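Side-chain contact in particle-associated lyase (Acinetobacter bacteriophage AP22, PDB 4Y9V), which probably cleaves the capsular polysaccharide of Acinetobacter baumannii as a trimeric phage tailspike lyase: residues Phe386-Thr389 and Asn390-Tyr393. Numbering follows the deposited sequence.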
loop_
_atom_site.group_PDB
_atom_site.type_symbol
_atom_site.label_atom_id
_atom_site.label_comp_id
_atom_site.label_asym_id
_atom_site.label_seq_id
_atom_site.Cartn_x
_atom_site.Cartn_y
_atom_site.Cartn_z
ATOM N N PHE A 386 13.045 -4.435 -10.120
ATOM C CA PHE A 386 12.484 -5.571 -9.388
ATOM C C PHE A 386 12.379 -5.108 -7.924
ATOM O O PHE A 386 13.397 -5.068 -7.225
ATOM C CB PHE A 386 13.342 -6.788 -9.552
ATOM C CG PHE A 386 13.370 -7.302 -10.967
ATOM C CD1 PHE A 386 14.304 -6.828 -11.904
ATOM C CD2 PHE A 386 12.478 -8.271 -11.391
ATOM C CE1 PHE A 386 14.309 -7.333 -13.174
ATOM C CE2 PHE A 386 12.485 -8.782 -12.673
ATOM C CZ PHE A 386 13.410 -8.324 -13.571
ATOM N N LYS A 387 11.195 -4.692 -7.525
ATOM C CA LYS A 387 10.992 -4.015 -6.245
ATOM C C LYS A 387 10.461 -4.996 -5.204
ATOM O O LYS A 387 9.454 -5.678 -5.431
ATOM C CB LYS A 387 9.989 -2.870 -6.393
ATOM C CG LYS A 387 10.425 -1.747 -7.298
ATOM C CD LYS A 387 9.380 -0.689 -7.576
ATOM C CE LYS A 387 9.099 0.152 -6.421
ATOM N NZ LYS A 387 8.372 1.446 -6.543
ATOM N N LEU A 388 11.130 -5.046 -4.062
ATOM C CA LEU A 388 10.757 -5.904 -2.945
ATOM C C LEU A 388 10.586 -4.996 -1.724
ATOM O O LEU A 388 11.558 -4.662 -1.057
ATOM C CB LEU A 388 11.819 -6.953 -2.714
ATOM C CG LEU A 388 11.934 -8.015 -3.810
ATOM C CD1 LEU A 388 13.154 -8.864 -3.605
ATOM C CD2 LEU A 388 10.668 -8.883 -3.858
ATOM N N THR A 389 9.342 -4.582 -1.466
ATOM C CA THR A 389 9.082 -3.473 -0.579
ATOM C C THR A 389 8.390 -3.980 0.682
ATOM O O THR A 389 7.224 -4.401 0.641
ATOM C CB THR A 389 8.242 -2.414 -1.278
ATOM O OG1 THR A 389 8.825 -2.161 -2.548
ATOM C CG2 THR A 389 8.173 -1.140 -0.451
ATOM N N ASN A 390 9.086 -3.950 1.819
ATOM C CA ASN A 390 8.447 -4.244 3.098
ATOM C C ASN A 390 7.857 -5.644 3.172
ATOM O O ASN A 390 6.818 -5.845 3.825
ATOM C CB ASN A 390 7.461 -3.170 3.491
ATOM C CG ASN A 390 7.572 -2.845 4.950
ATOM O OD1 ASN A 390 8.182 -3.564 5.729
ATOM N ND2 ASN A 390 6.939 -1.768 5.335
ATOM N N ASN A 391 8.520 -6.638 2.572
ATOM C CA ASN A 391 8.069 -8.020 2.711
ATOM C C ASN A 391 8.631 -8.644 3.994
ATOM O O ASN A 391 9.636 -8.190 4.534
ATOM C CB ASN A 391 8.513 -8.857 1.508
ATOM C CG ASN A 391 7.963 -8.319 0.211
ATOM O OD1 ASN A 391 6.762 -8.059 0.059
ATOM N ND2 ASN A 391 8.857 -8.140 -0.770
ATOM N N THR A 392 7.980 -9.739 4.397
ATOM C CA THR A 392 8.475 -10.612 5.456
ATOM C C THR A 392 8.849 -11.944 4.792
ATOM O O THR A 392 8.028 -12.533 4.099
ATOM C CB THR A 392 7.437 -10.805 6.547
ATOM O OG1 THR A 392 7.128 -9.518 7.090
ATOM C CG2 THR A 392 7.974 -11.685 7.643
ATOM N N TYR A 393 10.078 -12.368 5.017
ATOM C CA TYR A 393 10.622 -13.571 4.391
ATOM C C TYR A 393 10.844 -14.610 5.471
ATOM O O TYR A 393 11.423 -14.304 6.522
ATOM C CB TYR A 393 11.967 -13.270 3.698
ATOM C CG TYR A 393 11.928 -12.086 2.755
ATOM C CD1 TYR A 393 12.086 -10.795 3.237
ATOM C CD2 TYR A 393 11.747 -12.251 1.372
ATOM C CE1 TYR A 393 12.070 -9.686 2.400
ATOM C CE2 TYR A 393 11.716 -11.155 0.528
ATOM C CZ TYR A 393 11.878 -9.873 1.043
ATOM O OH TYR A 393 11.788 -8.798 0.174
HETATM O O HOH W 1 11.374 -6.343 1.320
#
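The phenolic oxygen of Tyr393 is gripped from two directions, by the side-chain amide of Asn391 and by an ordered water, inside a corner of the parallel beta-helix of this pectin lyase-like tailspike. Between strands 384-389 and 391-394 the chain swings from one face of the helix to the next at Asn390. Asn391 ND2 donates to Tyr393 OH over 3.1 Å, almost straight at 167°, with the hydroxyl oxygen practically in the plane of the Asn391 amide. With CG anti to the carbonyl carbon (chi1 -60°), the Asn391 amide turns back toward Leu388 and this hydroxyl. A second bond from ND2, to Tyr362 O, and one from Cys365 N to OD1 tie the amide to the preceding coil and fix its rotation. The water sits 2.7 Å from Tyr393 OH, accepts from Asn391 N at 3.1 Å and donates weakly to Leu388 O, so it links both arms of the bend where no direct hydrogen bond spans them. In one of its two conformers, Asn390 OD1 accepts from Lys387 NZ of a neighbouring subunit, placing the corner at a subunit contact. Leu388 lies roughly perpendicular to both Tyr393 and Asn391: its CB approaches Tyr393 OH to 3.4 Å, while CD2 rests 3.7 Å from Asn391 ND2.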